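Local coordinates for polymerase nucleotidyl transferase domain-containing protein (Archaeoglobus fulgidus, PDB 1YLQ) that is of unconfirmed function but probably transfers nucleotidyl groups, at residues K5-K8 and E9-K13; E55-G58 and K59-K63; K62-D66 and S67-F71. All blocks are in the same frame, centred on the assembly; numbering follows the deposited sequence.

Interaction 1: residues K5-K8 and E9-K13; sequences KEIK and EITKK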
ATOM      1  N   LYS A   5       3.750  10.035   0.968  1.00 27.65           N
ATOM      2  CA  LYS A   5       4.232  11.428   0.994  1.00 28.20           C
ATOM      3  C   LYS A   5       3.573  12.180   2.145  1.00 27.60           C
ATOM      4  O   LYS A   5       4.256  12.882   2.886  1.00 28.13           O
ATOM      5  CB  LYS A   5       3.927  12.114  -0.356  1.00 27.01           C
ATOM      6  CG  LYS A   5       4.513  13.533  -0.589  1.00 29.61           C
ATOM      7  CD  LYS A   5       3.949  14.114  -1.916  1.00 28.63           C
ATOM      8  CE  LYS A   5       4.768  15.356  -2.439  1.00 31.50           C
ATOM      9  NZ  LYS A   5       4.455  15.738  -3.850  1.00 31.85           N
ATOM     10  N   GLU A   6       2.262  11.996   2.287  1.00 26.40           N
ATOM     11  CA  GLU A   6       1.450  12.626   3.315  1.00 27.66           C
ATOM     12  C   GLU A   6       1.834  12.115   4.706  1.00 25.69           C
ATOM     13  O   GLU A   6       1.984  12.914   5.582  1.00 24.50           O
ATOM     14  CB  GLU A   6      -0.017  12.327   3.105  1.00 27.85           C
ATOM     15  CG  GLU A   6      -0.929  13.527   3.007  1.00 35.39           C
ATOM     16  CD  GLU A   6      -2.130  13.300   2.047  1.00 40.16           C
ATOM     17  OE1 GLU A   6      -2.570  12.134   1.848  1.00 40.87           O
ATOM     18  OE2 GLU A   6      -2.632  14.300   1.476  1.00 45.26           O
ATOM     19  N   ILE A   7       1.947  10.800   4.892  1.00 26.34           N
ATOM     20  CA  ILE A   7       2.507  10.220   6.141  1.00 27.30           C
ATOM     21  C   ILE A   7       3.872  10.872   6.556  1.00 28.27           C
ATOM     22  O   ILE A   7       4.076  11.226   7.732  1.00 28.20           O
ATOM     23  CB  ILE A   7       2.630   8.649   6.017  1.00 28.65           C
ATOM     24  CG1 ILE A   7       1.221   8.033   5.794  1.00 28.83           C
ATOM     25  CG2 ILE A   7       3.396   8.043   7.221  1.00 26.06           C
ATOM     26  CD1 ILE A   7       1.149   6.530   5.432  1.00 26.49           C
ATOM     27  N   LYS A   8       4.817  10.987   5.620  1.00 28.57           N
ATOM     28  CA  LYS A   8       6.146  11.500   5.996  1.00 29.07           C
ATOM     29  C   LYS A   8       5.924  12.956   6.424  1.00 28.92           C
ATOM     30  O   LYS A   8       6.511  13.426   7.403  1.00 27.43           O
ATOM     31  CB  LYS A   8       7.147  11.369   4.826  1.00 31.45           C
ATOM     32  CG  LYS A   8       8.693  11.643   5.126  1.00 32.79           C
ATOM     33  CD  LYS A   8       9.469  10.325   5.489  1.00 39.24           C
ATOM     34  CE  LYS A   8      10.940  10.535   6.030  1.00 38.86           C
ATOM     35  NZ  LYS A   8      11.213  10.044   7.458  1.00 46.22           N
ATOM     36  N   GLU A   9       5.052  13.680   5.718  1.00 28.93           N
ATOM     37  CA  GLU A   9       4.885  15.106   6.037  1.00 30.33           C
ATOM     38  C   GLU A   9       4.244  15.405   7.383  1.00 29.72           C
ATOM     39  O   GLU A   9       4.790  16.195   8.146  1.00 28.50           O
ATOM     40  CB  GLU A   9       4.256  15.879   4.894  1.00 30.52           C
ATOM     41  CG  GLU A   9       5.302  16.100   3.793  1.00 37.03           C
ATOM     42  CD  GLU A   9       6.725  16.406   4.350  1.00 43.62           C
ATOM     43  OE1 GLU A   9       7.030  17.586   4.693  1.00 47.64           O
ATOM     44  OE2 GLU A   9       7.552  15.468   4.442  1.00 45.59           O
ATOM     45  N   ILE A  10       3.124  14.750   7.674  1.00 28.96           N
ATOM     46  CA  ILE A  10       2.468  14.805   8.979  1.00 30.03           C
ATOM     47  C   ILE A  10       3.455  14.397  10.083  1.00 29.69           C
ATOM     48  O   ILE A  10       3.522  15.030  11.130  1.00 29.60           O
ATOM     49  CB  ILE A  10       1.221  13.863   8.994  1.00 30.59           C
ATOM     50  CG1 ILE A  10       0.148  14.428   8.054  1.00 33.11           C
ATOM     51  CG2 ILE A  10       0.700  13.601  10.453  1.00 32.76           C
ATOM     52  CD1 ILE A  10      -0.828  13.384   7.497  1.00 38.89           C
ATOM     53  N   THR A  11       4.225  13.343   9.838  1.00 28.81           N
ATOM     54  CA  THR A  11       5.077  12.768  10.877  1.00 28.98           C
ATOM     55  C   THR A  11       6.165  13.798  11.215  1.00 30.31           C
ATOM     56  O   THR A  11       6.343  14.194  12.387  1.00 30.48           O
ATOM     57  CB  THR A  11       5.732  11.450  10.395  1.00 28.21           C
ATOM     58  OG1 THR A  11       4.720  10.463  10.206  1.00 27.86           O
ATOM     59  CG2 THR A  11       6.835  10.934  11.382  1.00 30.24           C
ATOM     60  N   LYS A  12       6.850  14.261  10.182  1.00 30.94           N
ATOM     61  CA  LYS A  12       7.994  15.136  10.389  1.00 32.04           C
ATOM     62  C   LYS A  12       7.601  16.539  10.918  1.00 31.55           C
ATOM     63  O   LYS A  12       8.423  17.219  11.549  1.00 29.88           O
ATOM     64  CB  LYS A  12       8.813  15.238   9.106  1.00 33.04           C
ATOM     65  CG  LYS A  12       9.724  14.029   8.787  1.00 36.78           C
ATOM     66  CD  LYS A  12      10.141  13.200  10.026  1.00 43.03           C
ATOM     67  CE  LYS A  12      11.640  12.866   9.991  1.00 46.07           C
ATOM     68  NZ  LYS A  12      12.264  13.225   8.691  1.00 48.95           N
ATOM     69  N   LYS A  13       6.341  16.937  10.691  1.00 30.96           N
ATOM     70  CA  LYS A  13       5.792  18.179  11.252  1.00 31.13           C
ATOM     71  C   LYS A  13       5.661  18.119  12.777  1.00 30.78           C
ATOM     72  O   LYS A  13       5.872  19.112  13.487  1.00 30.33           O
ATOM     73  CB  LYS A  13       4.431  18.478  10.645  1.00 31.58           C
ATOM     74  CG  LYS A  13       3.965  19.862  10.974  1.00 34.10           C
ATOM     75  CD  LYS A  13       2.563  20.200  10.485  1.00 35.92           C
ATOM     76  CE  LYS A  13       2.180  21.526  11.174  1.00 36.95           C
ATOM     77  NZ  LYS A  13       0.749  21.885  10.978  1.00 39.18           N
TER

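Interaction 2: residues E55-G58 and K59-K63; sequences EFFG and KITKK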
ATOM      1  N   GLU A  55      -1.643  11.373  21.141  1.00 30.36           N
ATOM      2  CA  GLU A  55      -1.838  12.575  20.319  1.00 31.79           C
ATOM      3  C   GLU A  55      -1.495  12.278  18.844  1.00 31.47           C
ATOM      4  O   GLU A  55      -2.271  12.564  17.926  1.00 30.46           O
ATOM      5  CB  GLU A  55      -0.845  13.613  20.885  1.00 32.75           C
ATOM      6  CG  GLU A  55      -0.686  14.932  20.191  1.00 38.14           C
ATOM      7  CD  GLU A  55       0.114  14.894  18.894  1.00 38.30           C
ATOM      8  OE1 GLU A  55       1.338  14.596  18.871  1.00 35.99           O
ATOM      9  OE2 GLU A  55      -0.520  15.228  17.882  1.00 40.87           O
ATOM     10  N   PHE A  56      -0.306  11.715  18.628  1.00 31.44           N
ATOM     11  CA  PHE A  56       0.182  11.497  17.270  1.00 31.33           C
ATOM     12  C   PHE A  56      -0.655  10.411  16.587  1.00 31.19           C
ATOM     13  O   PHE A  56      -1.091  10.535  15.408  1.00 31.16           O
ATOM     14  CB  PHE A  56       1.654  11.127  17.265  1.00 31.82           C
ATOM     15  CG  PHE A  56       2.208  10.964  15.860  1.00 33.71           C
ATOM     16  CD1 PHE A  56       2.540  12.087  15.094  1.00 36.00           C
ATOM     17  CD2 PHE A  56       2.339   9.717  15.312  1.00 31.87           C
ATOM     18  CE1 PHE A  56       2.998  11.951  13.778  1.00 34.84           C
ATOM     19  CE2 PHE A  56       2.793   9.550  14.018  1.00 32.96           C
ATOM     20  CZ  PHE A  56       3.149  10.681  13.254  1.00 33.08           C
ATOM     21  N   PHE A  57      -0.872   9.336  17.322  1.00 30.16           N
ATOM     22  CA  PHE A  57      -1.692   8.249  16.788  1.00 30.76           C
ATOM     23  C   PHE A  57      -3.086   8.713  16.379  1.00 29.70           C
ATOM     24  O   PHE A  57      -3.574   8.312  15.305  1.00 29.47           O
ATOM     25  CB  PHE A  57      -1.753   7.039  17.724  1.00 30.74           C
ATOM     26  CG  PHE A  57      -2.581   5.899  17.201  1.00 32.57           C
ATOM     27  CD1 PHE A  57      -1.984   4.888  16.406  1.00 35.21           C
ATOM     28  CD2 PHE A  57      -3.906   5.747  17.578  1.00 32.24           C
ATOM     29  CE1 PHE A  57      -2.730   3.773  15.976  1.00 33.71           C
ATOM     30  CE2 PHE A  57      -4.674   4.638  17.114  1.00 35.31           C
ATOM     31  CZ  PHE A  57      -4.090   3.663  16.322  1.00 34.10           C
ATOM     32  N   GLY A  58      -3.727   9.544  17.207  1.00 30.16           N
ATOM     33  CA  GLY A  58      -5.048  10.048  16.898  1.00 30.29           C
ATOM     34  C   GLY A  58      -5.030  10.879  15.612  1.00 31.34           C
ATOM     35  O   GLY A  58      -5.881  10.713  14.730  1.00 30.19           O
ATOM     36  N   LYS A  59      -4.046  11.770  15.519  1.00 31.58           N
ATOM     37  CA  LYS A  59      -3.821  12.603  14.316  1.00 33.70           C
ATOM     38  C   LYS A  59      -3.653  11.761  13.034  1.00 33.57           C
ATOM     39  O   LYS A  59      -4.332  11.998  12.023  1.00 33.14           O
ATOM     40  CB  LYS A  59      -2.544  13.432  14.492  1.00 33.07           C
ATOM     41  CG  LYS A  59      -2.699  14.894  14.120  1.00 39.19           C
ATOM     42  CD  LYS A  59      -1.378  15.499  13.694  1.00 42.30           C
ATOM     43  CE  LYS A  59      -0.358  15.532  14.811  1.00 40.83           C
ATOM     44  NZ  LYS A  59      -0.355  16.840  15.590  1.00 46.00           N
ATOM     45  N   ILE A  60      -2.730  10.802  13.061  1.00 34.31           N
ATOM     46  CA  ILE A  60      -2.391  10.083  11.843  1.00 35.64           C
ATOM     47  C   ILE A  60      -3.509   9.140  11.381  1.00 36.57           C
ATOM     48  O   ILE A  60      -3.779   9.045  10.163  1.00 35.36           O
ATOM     49  CB  ILE A  60      -0.981   9.412  11.903  1.00 36.27           C
ATOM     50  CG1 ILE A  60      -0.475   9.118  10.473  1.00 39.04           C
ATOM     51  CG2 ILE A  60      -0.996   8.140  12.700  1.00 35.55           C
ATOM     52  CD1 ILE A  60       0.892   9.755  10.146  1.00 39.60           C
ATOM     53  N   THR A  61      -4.180   8.469  12.323  1.00 36.77           N
ATOM     54  CA  THR A  61      -5.295   7.561  11.944  1.00 38.40           C
ATOM     55  C   THR A  61      -6.566   8.274  11.467  1.00 38.32           C
ATOM     56  O   THR A  61      -7.274   7.757  10.585  1.00 38.51           O
ATOM     57  CB  THR A  61      -5.705   6.551  13.056  1.00 38.91           C
ATOM     58  OG1 THR A  61      -5.961   7.243  14.282  1.00 37.36           O
ATOM     59  CG2 THR A  61      -4.596   5.475  13.256  1.00 41.51           C
ATOM     60  N   LYS A  62      -6.859   9.439  12.045  1.00 37.74           N
ATOM     61  CA  LYS A  62      -7.967  10.275  11.567  1.00 37.63           C
ATOM     62  C   LYS A  62      -7.704  10.732  10.121  1.00 37.33           C
ATOM     63  O   LYS A  62      -8.599  10.755   9.299  1.00 36.38           O
ATOM     64  CB  LYS A  62      -8.190  11.471  12.500  1.00 37.38           C
ATOM     65  CG  LYS A  62      -9.023  12.600  11.924  1.00 39.55           C
ATOM     66  CD  LYS A  62      -8.906  13.864  12.763  1.00 42.47           C
ATOM     67  CE  LYS A  62      -9.483  15.069  12.034  1.00 45.08           C
ATOM     68  NZ  LYS A  62      -9.415  16.315  12.863  1.00 46.01           N
ATOM     69  N   LYS A  63      -6.460  11.091   9.823  1.00 37.41           N
ATOM     70  CA  LYS A  63      -6.079  11.473   8.468  1.00 37.94           C
ATOM     71  C   LYS A  63      -6.238  10.291   7.494  1.00 38.52           C
ATOM     72  O   LYS A  63      -6.690  10.454   6.358  1.00 36.32           O
ATOM     73  CB  LYS A  63      -4.631  12.012   8.474  1.00 37.87           C
ATOM     74  CG  LYS A  63      -4.122  12.502   7.113  1.00 39.54           C
ATOM     75  CD  LYS A  63      -4.990  13.603   6.503  1.00 41.89           C
ATOM     76  CE  LYS A  63      -4.707  13.765   4.998  1.00 42.33           C
ATOM     77  NZ  LYS A  63      -5.909  14.202   4.270  1.00 43.13           N
TER

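Interaction 3: residues K62-D66 and S67-F71; sequences KKFFD and SPFEF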
ATOM      1  N   LYS A  62      -6.859   9.439  12.045  1.00 37.74           N
ATOM      2  CA  LYS A  62      -7.967  10.275  11.567  1.00 37.63           C
ATOM      3  C   LYS A  62      -7.704  10.732  10.121  1.00 37.33           C
ATOM      4  O   LYS A  62      -8.599  10.755   9.299  1.00 36.38           O
ATOM      5  CB  LYS A  62      -8.190  11.471  12.500  1.00 37.38           C
ATOM      6  CG  LYS A  62      -9.023  12.600  11.924  1.00 39.55           C
ATOM      7  CD  LYS A  62      -8.906  13.864  12.763  1.00 42.47           C
ATOM      8  CE  LYS A  62      -9.483  15.069  12.034  1.00 45.08           C
ATOM      9  NZ  LYS A  62      -9.415  16.315  12.863  1.00 46.01           N
ATOM     10  N   LYS A  63      -6.460  11.091   9.823  1.00 37.41           N
ATOM     11  CA  LYS A  63      -6.079  11.473   8.468  1.00 37.94           C
ATOM     12  C   LYS A  63      -6.238  10.291   7.494  1.00 38.52           C
ATOM     13  O   LYS A  63      -6.690  10.454   6.358  1.00 36.32           O
ATOM     14  CB  LYS A  63      -4.631  12.012   8.474  1.00 37.87           C
ATOM     15  CG  LYS A  63      -4.122  12.502   7.113  1.00 39.54           C
ATOM     16  CD  LYS A  63      -4.990  13.603   6.503  1.00 41.89           C
ATOM     17  CE  LYS A  63      -4.707  13.765   4.998  1.00 42.33           C
ATOM     18  NZ  LYS A  63      -5.909  14.202   4.270  1.00 43.13           N
ATOM     19  N   PHE A  64      -5.876   9.098   7.956  1.00 39.38           N
ATOM     20  CA  PHE A  64      -5.853   7.900   7.102  1.00 41.62           C
ATOM     21  C   PHE A  64      -6.930   6.863   7.480  1.00 43.16           C
ATOM     22  O   PHE A  64      -6.681   5.666   7.585  1.00 44.78           O
ATOM     23  CB  PHE A  64      -4.430   7.329   7.059  1.00 41.22           C
ATOM     24  CG  PHE A  64      -3.458   8.275   6.479  1.00 39.88           C
ATOM     25  CD1 PHE A  64      -3.429   8.500   5.098  1.00 40.83           C
ATOM     26  CD2 PHE A  64      -2.614   8.982   7.297  1.00 36.25           C
ATOM     27  CE1 PHE A  64      -2.528   9.411   4.560  1.00 41.13           C
ATOM     28  CE2 PHE A  64      -1.720   9.895   6.793  1.00 39.47           C
ATOM     29  CZ  PHE A  64      -1.667  10.119   5.413  1.00 41.52           C
ATOM     30  N   PHE A  65      -8.136   7.368   7.681  1.00 44.09           N
ATOM     31  CA  PHE A  65      -9.287   6.580   8.067  1.00 45.77           C
ATOM     32  C   PHE A  65      -9.501   5.436   7.062  1.00 45.48           C
ATOM     33  O   PHE A  65      -9.438   5.653   5.844  1.00 45.77           O
ATOM     34  CB  PHE A  65     -10.503   7.529   8.103  1.00 46.21           C
ATOM     35  CG  PHE A  65     -11.813   6.867   8.476  1.00 48.95           C
ATOM     36  CD1 PHE A  65     -11.952   6.167   9.687  1.00 51.17           C
ATOM     37  CD2 PHE A  65     -12.923   6.989   7.640  1.00 49.31           C
ATOM     38  CE1 PHE A  65     -13.182   5.564  10.038  1.00 51.31           C
ATOM     39  CE2 PHE A  65     -14.150   6.399   7.980  1.00 50.52           C
ATOM     40  CZ  PHE A  65     -14.278   5.689   9.182  1.00 49.91           C
ATOM     41  N   ASP A  66      -9.709   4.221   7.575  1.00 45.19           N
ATOM     42  CA  ASP A  66     -10.176   3.093   6.748  1.00 45.06           C
ATOM     43  C   ASP A  66      -9.291   2.913   5.497  1.00 43.78           C
ATOM     44  O   ASP A  66      -9.782   2.739   4.381  1.00 44.15           O
ATOM     45  CB  ASP A  66     -11.657   3.310   6.381  1.00 45.31           C
ATOM     46  CG  ASP A  66     -12.250   2.169   5.551  1.00 47.43           C
ATOM     47  OD1 ASP A  66     -12.292   1.017   6.036  1.00 49.19           O
ATOM     48  OD2 ASP A  66     -12.691   2.434   4.408  1.00 48.63           O
ATOM     49  N   SER A  67      -7.982   2.991   5.704  1.00 41.97           N
ATOM     50  CA  SER A  67      -7.001   2.807   4.631  1.00 40.07           C
ATOM     51  C   SER A  67      -6.229   1.488   4.809  1.00 37.97           C
ATOM     52  O   SER A  67      -6.380   0.814   5.846  1.00 38.14           O
ATOM     53  CB  SER A  67      -6.030   3.980   4.593  1.00 39.26           C
ATOM     54  OG  SER A  67      -4.956   3.730   5.447  1.00 39.99           O
ATOM     55  N   PRO A  68      -5.387   1.128   3.815  1.00 35.89           N
ATOM     56  CA  PRO A  68      -4.560  -0.093   3.879  1.00 34.01           C
ATOM     57  C   PRO A  68      -3.386  -0.027   4.858  1.00 32.15           C
ATOM     58  O   PRO A  68      -2.786  -1.071   5.105  1.00 30.84           O
ATOM     59  CB  PRO A  68      -4.032  -0.243   2.439  1.00 34.04           C
ATOM     60  CG  PRO A  68      -3.983   1.127   1.933  1.00 34.36           C
ATOM     61  CD  PRO A  68      -5.167   1.848   2.546  1.00 35.66           C
ATOM     62  N   PHE A  69      -3.079   1.165   5.400  1.00 29.91           N
ATOM     63  CA  PHE A  69      -2.002   1.369   6.421  1.00 30.44           C
ATOM     64  C   PHE A  69      -2.349   0.910   7.840  1.00 30.05           C
ATOM     65  O   PHE A  69      -3.435   1.176   8.340  1.00 31.73           O
ATOM     66  CB  PHE A  69      -1.540   2.849   6.465  1.00 30.06           C
ATOM     67  CG  PHE A  69      -1.131   3.407   5.109  1.00 27.45           C
ATOM     68  CD1 PHE A  69      -0.001   2.964   4.473  1.00 26.53           C
ATOM     69  CD2 PHE A  69      -1.910   4.362   4.477  1.00 27.94           C
ATOM     70  CE1 PHE A  69       0.352   3.491   3.192  1.00 24.79           C
ATOM     71  CE2 PHE A  69      -1.575   4.874   3.208  1.00 26.05           C
ATOM     72  CZ  PHE A  69      -0.445   4.455   2.583  1.00 25.70           C
ATOM     73  N   GLU A  70      -1.442   0.208   8.486  1.00 30.16           N
ATOM     74  CA  GLU A  70      -1.587  -0.119   9.907  1.00 29.34           C
ATOM     75  C   GLU A  70      -0.421   0.602  10.544  1.00 27.22           C
ATOM     76  O   GLU A  70       0.698   0.342  10.179  1.00 27.44           O
ATOM     77  CB  GLU A  70      -1.557  -1.658  10.150  1.00 30.75           C
ATOM     78  CG  GLU A  70      -1.623  -2.073  11.657  1.00 32.21           C
ATOM     79  CD  GLU A  70      -1.744  -3.598  11.898  1.00 34.17           C
ATOM     80  OE1 GLU A  70      -2.713  -4.226  11.408  1.00 40.55           O
ATOM     81  OE2 GLU A  70      -0.905  -4.163  12.662  1.00 39.19           O
ATOM     82  N   PHE A  71      -0.682   1.551  11.457  1.00 26.04           N
ATOM     83  CA  PHE A  71       0.365   2.404  12.016  1.00 24.87           C
ATOM     84  C   PHE A  71       0.801   1.806  13.357  1.00 24.60           C
ATOM     85  O   PHE A  71      -0.060   1.321  14.080  1.00 24.72           O
ATOM     86  CB  PHE A  71      -0.202   3.838  12.241  1.00 23.67           C
ATOM     87  CG  PHE A  71      -0.492   4.564  10.953  1.00 24.89           C
ATOM     88  CD1 PHE A  71       0.547   5.153  10.221  1.00 23.98           C
ATOM     89  CD2 PHE A  71      -1.800   4.624  10.459  1.00 23.28           C
ATOM     90  CE1 PHE A  71       0.292   5.824   8.970  1.00 18.17           C
ATOM     91  CE2 PHE A  71      -2.078   5.279   9.207  1.00 24.03           C
ATOM     92  CZ  PHE A  71      -1.026   5.883   8.495  1.00 23.15           C
TER

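Interaction 1: residues K5-K8 and E9-K13
The peptide carbonyl plane of Ile-7 has a donor of Thr-11 tilted to each side of it: the hydroxyl OG1 lies 33° from the plane on one side, the backbone N 28° on the other. Both belong to an ordinary alpha-helical i to i+4 pair within helix 3-14, which in this nucleotidyltransferase domain packs against the mixed sheet and against helix 50-63. Two bonds therefore grip one oxygen, Thr-11 OG1 at 2.7 Å and Thr-11 N at 3.0 Å from Ile-7 O, and the shorter one gives the buried hydroxyl a partner within its own helix. The first torsion explains it: OG1 lies beside the backbone N and anti to the carbonyl carbon (chi1 -66°), turned back toward the preceding turn. CG2 of Ile-7 crosses next to the same hydroxyl. A second flat group, the carboxylate of Glu-9, folds back alongside its own helix, with OE2 4.0 Å from Lys-8 CG.

Around the helix the roles divide. Ile-7 lies on Phe-69 and Phe-71 of strand 69-74, whereas Ile-10 leans on Ile-60 and Lys-63. Lys-8 and Lys-12 run side by side in the same direction, their NZ atoms 3.6 Å apart; such proximity of like charges is likely to be unfavourable and may lower the proton affinity of one amine. Ile-10 N meets Glu-6 O almost in line with the carbonyl bond, at 3.0 Å, and the side chain follows: CG1 and CD1 of Ile-10 each sit 3.4 Å from Glu-6 O.

Interaction 2: residues E55-G58 and K59-K63
Phe-57 presents one ring face to the methyl of Thr-61, a CH-pi contact one helical turn apart in which Thr-61 CG2 lies 3.8 Å from the ring centroid. The helix is 50-63, the connection of a beta-alpha-beta unit between the parallel strands 38-43 and 69-74. With CG anti to the backbone N (chi1 -180°), the Phe-57 ring swings along the helix toward the next turn. The gamma branches of Thr-61 split the work: CG2 rests on the ring face, displaced toward its rim, while OG1, standing between the backbone N and the carbonyl carbon (chi1 52°), reaches Phe-57 O at 2.8 Å. Thr-61 N binds that oxygen too, from the opposite face of the carbonyl plane.

On another flank Glu-55 and Lys-59 lie alongside each other and form a salt bridge, with Lys-59 NZ 2.8 Å from Glu-55 OE2. The amine approaches on the syn side, 25° out of the carboxylate plane; a bend at chi2 of Glu-55 and at chi3 and chi4 of Lys-59 brings the charges together. With an alanine in place of this glutamate, the Lys-59 ammonium would probably lose its close mate and be left with a long, weak pairing with Asp-14, freer to turn. Toward the protein interior, where Thr-11 and Ile-73 touch Phe-56, the ring and Ile-60 cross at a slant, Phe-56 CZ lying 4.0 Å from Ile-60 CD1.

Interaction 3: residues K62-D66 and S67-F71
An aromatic cluster with a turn at its base joins the end of helix 50-63 to the start of strand 69-74, the contact being local and formed round the bend between them. Phe-64, the first residue to leave helical geometry, supplies the central ring. The edge of Phe-69 is directed toward a face of Phe-64 in an offset edge-to-face pair, the centroids 6.0 Å apart and the planes at 78°. From the same side of that ring comes Phe-71, whose plane is inclined 40° to it; here Phe-71 CZ touches Phe-64 CD2 at 3.7 Å, and Phe-71 CE2 lies 3.8 Å from Phe-64 CB. The opposite face of Phe-64 carries the aliphatic part of Lys-63, with CG 3.6 Å above the plane.

Residues Phe-64 to Ser-67 make a type II beta turn, which reverses the chain as the beta-alpha-beta unit passes from its helix to its second strand. Asp-66 takes the positive phi that this turn demands at its third position. An ST turn follows at once: Ser-67 OG accepts from Phe-69 N at 3.2 Å, the N-H pointing at it. That hydroxyl also donates weakly to Phe-64 O, 3.4 Å away, so one oxygen ties the carbonyl that opens the turn to the first amide of the strand. Its rotation, with OG between the backbone N and the carbonyl carbon (chi1 88°), makes both reachable. Elsewhere in the fold, Ile-7 of helix 3-14 packs on Phe-64, and Pro-68 meets Pro-68 of the second subunit.

Starting at the N terminus, interaction 1 lies wholly within helix 3-14 and closes only helical turns. The chain then passes through strands 19-23 and 38-43 before helix 50-63, where interaction 2 does likewise. Interaction 3 begins on the last turn of that helix, sharing Lys-62 and Lys-63 with interaction 2, and closes the short bend into strand 69-74. Interaction 1 thus precedes the other two, which overlap at those two lysines; none crosses. In space they converge: Ile-10 and Thr-11 bring helix 3-14 against Ile-60 and Phe-56, Ile-7 reaches Phe-64, and Ile-60 and Thr-61 meet Phe-71. Two helices and an outer strand of the sheet are so held together.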